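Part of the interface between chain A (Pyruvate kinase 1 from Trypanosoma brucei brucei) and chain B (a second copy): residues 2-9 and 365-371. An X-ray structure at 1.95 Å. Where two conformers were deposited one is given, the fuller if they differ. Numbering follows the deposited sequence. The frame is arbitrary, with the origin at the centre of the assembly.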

# COMPACT_ATOMS: atom_id res chain seq x y z
N SER A 2 7.06 -2.07 -5.75
CA SER A 2 7.68 -0.74 -5.83
C SER A 2 8.39 -0.59 -7.17
O SER A 2 8.70 -1.58 -7.83
CB SER A 2 8.65 -0.52 -4.64
OG SER A 2 9.92 -1.18 -4.83
N GLN A 3 8.56 0.64 -7.60
CA GLN A 3 9.26 0.89 -8.84
C GLN A 3 10.71 0.39 -8.70
O GLN A 3 11.26 -0.18 -9.64
CB GLN A 3 9.27 2.39 -9.16
CG GLN A 3 10.10 2.73 -10.39
CD GLN A 3 9.33 2.48 -11.68
OE1 GLN A 3 8.25 3.01 -11.86
NE2 GLN A 3 9.88 1.64 -12.57
N LEU A 4 11.29 0.57 -7.51
CA LEU A 4 12.67 0.12 -7.27
C LEU A 4 12.78 -1.37 -7.46
O LEU A 4 13.69 -1.86 -8.12
CB LEU A 4 13.13 0.50 -5.86
CG LEU A 4 14.57 0.14 -5.48
CD1 LEU A 4 15.52 1.11 -6.16
CD2 LEU A 4 14.71 0.25 -3.95
N GLU A 5 11.87 -2.11 -6.85
CA GLU A 5 11.88 -3.56 -6.98
C GLU A 5 11.64 -4.02 -8.42
O GLU A 5 12.27 -4.98 -8.91
CB GLU A 5 10.85 -4.20 -6.04
CG GLU A 5 10.90 -5.72 -6.09
CD GLU A 5 10.22 -6.36 -4.90
OE1 GLU A 5 10.54 -7.53 -4.61
OE2 GLU A 5 9.43 -5.68 -4.23
N HIS A 6 10.74 -3.31 -9.11
CA HIS A 6 10.52 -3.58 -10.52
C HIS A 6 11.79 -3.38 -11.34
O HIS A 6 12.15 -4.24 -12.17
CB HIS A 6 9.38 -2.72 -11.07
CG HIS A 6 9.07 -3.00 -12.50
ND1 HIS A 6 8.49 -4.15 -12.91
CD2 HIS A 6 9.35 -2.26 -13.66
CE1 HIS A 6 8.44 -4.16 -14.27
NE2 HIS A 6 8.94 -3.00 -14.72
N ASN A 7 12.52 -2.30 -11.08
CA ASN A 7 13.71 -1.97 -11.89
C ASN A 7 14.80 -3.01 -11.72
O ASN A 7 15.46 -3.38 -12.68
CB ASN A 7 14.26 -0.59 -11.52
CG ASN A 7 13.41 0.55 -12.04
OD1 ASN A 7 12.48 0.33 -12.83
ND2 ASN A 7 13.68 1.77 -11.56
N ILE A 8 15.00 -3.48 -10.49
CA ILE A 8 16.12 -4.38 -10.25
C ILE A 8 15.88 -5.74 -10.89
O ILE A 8 16.83 -6.49 -11.14
CB ILE A 8 16.47 -4.53 -8.75
CG1 ILE A 8 15.34 -5.21 -7.97
CG2 ILE A 8 16.84 -3.18 -8.11
CD1 ILE A 8 15.81 -5.77 -6.62
N GLY A 9 14.63 -6.01 -11.26
CA GLY A 9 14.30 -7.26 -11.96
C GLY A 9 14.24 -7.14 -13.49
O GLY A 9 14.00 -8.13 -14.16
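Chain B, residues 365-371: NSIKNLQ

Chain A is helical through Gln3(A) to Asn7(A), with backbone bonds such as His6(A) N to Ser2(A) O at 3.0 Å and Asn7(A) N to Gln3(A) O at 2.9 Å. Near the start of the helix Glu5(A) N donates to Ser2(A) OG at 3.0 Å, with an N-H...acceptor angle of 164°. Chain B contributes the closing part of a helix that begins earlier in the chain; Asn369(B) N donates to Asn365(B) O at 3.0 Å, and by Gln371(B) the backbone has opened to phi/psi of -83/149. The two helical segments run in the same general sense but clearly oblique to each other. The backbones come nearest at Ser2(A) and Ser366(B), whose CA atoms lie 6.2 Å apart.

Leu4(A) and Leu370(B) supply just over half of the buried area, with 73 and 78 Å² covered. Leu4(A) CD2 packs against apolar Ile367(B) CG1 at 3.6 Å and Leu370(B) CD1 at 3.8 Å, and rests 3.7 Å from Ser366(B) O. Leu370(B), in the m,t rotamer, points its side chain at the chain A helix: its CD2 is 3.9 Å from Glu5(A) CD, and its CD1 is 4.4 Å from Ile8(A) CD1.

No direct hydrogen bond joins the stretches; two waters do so instead. Water 1 lies 2.7 Å from Ser2(A) OG and donates to Ser366(B) O at 2.7 Å. Water 2 accepts from Leu4(A) N at 3.0 Å and donates to Ser366(B) OG at 2.7 Å.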

# COMPACT_ATOMS: atom_id res chain seq x y z
N ASN B 365 11.40 4.24 1.79
CA ASN B 365 10.61 3.04 2.05
C ASN B 365 10.92 1.88 1.10
O ASN B 365 11.01 0.74 1.54
CB ASN B 365 9.12 3.36 2.02
CG ASN B 365 8.67 4.10 3.28
OD1 ASN B 365 9.09 3.76 4.37
ND2 ASN B 365 7.99 5.18 3.09
N SER B 366 11.09 2.14 -0.18
CA SER B 366 11.36 1.06 -1.14
C SER B 366 12.71 0.42 -0.86
O SER B 366 12.87 -0.81 -0.96
CB SER B 366 11.31 1.55 -2.58
OG SER B 366 10.12 2.27 -2.82
N ILE B 367 13.68 1.26 -0.49
CA ILE B 367 15.05 0.77 -0.22
C ILE B 367 15.08 -0.06 1.07
O ILE B 367 15.60 -1.19 1.11
CB ILE B 367 16.07 1.93 -0.16
CG1 ILE B 367 16.27 2.51 -1.59
CG2 ILE B 367 17.43 1.44 0.38
CD1 ILE B 367 16.92 3.88 -1.61
N LYS B 368 14.45 0.46 2.11
CA LYS B 368 14.39 -0.23 3.39
C LYS B 368 13.68 -1.56 3.29
O LYS B 368 14.11 -2.55 3.88
CB LYS B 368 13.71 0.63 4.44
CG LYS B 368 13.95 0.15 5.85
CD LYS B 368 13.75 1.28 6.84
CE LYS B 368 12.29 1.46 7.13
NZ LYS B 368 11.76 0.20 7.70
N ASN B 369 12.59 -1.60 2.54
CA ASN B 369 11.81 -2.81 2.37
C ASN B 369 12.58 -3.94 1.70
O ASN B 369 12.22 -5.10 1.83
CB ASN B 369 10.50 -2.51 1.61
CG ASN B 369 9.52 -1.70 2.45
OD1 ASN B 369 9.70 -1.54 3.64
ND2 ASN B 369 8.51 -1.13 1.81
N LEU B 370 13.64 -3.61 0.96
CA LEU B 370 14.44 -4.67 0.33
C LEU B 370 15.64 -5.16 1.16
O LEU B 370 16.33 -6.07 0.75
CB LEU B 370 14.87 -4.26 -1.09
CG LEU B 370 13.67 -4.05 -2.03
CD1 LEU B 370 14.07 -3.46 -3.37
CD2 LEU B 370 12.88 -5.34 -2.22
N GLN B 371 15.87 -4.60 2.33
CA GLN B 371 17.05 -5.00 3.12
C GLN B 371 16.76 -6.27 3.93
O GLN B 371 15.67 -6.42 4.49
CB GLN B 371 17.48 -3.87 4.06
CG GLN B 371 17.65 -2.52 3.32
CD GLN B 371 18.68 -2.61 2.20
OE1 GLN B 371 19.80 -3.09 2.40
NE2 GLN B 371 18.32 -2.11 1.03
O HOH W 1 10.80 -1.93 -2.35
O HOH W 2 10.12 2.52 -5.53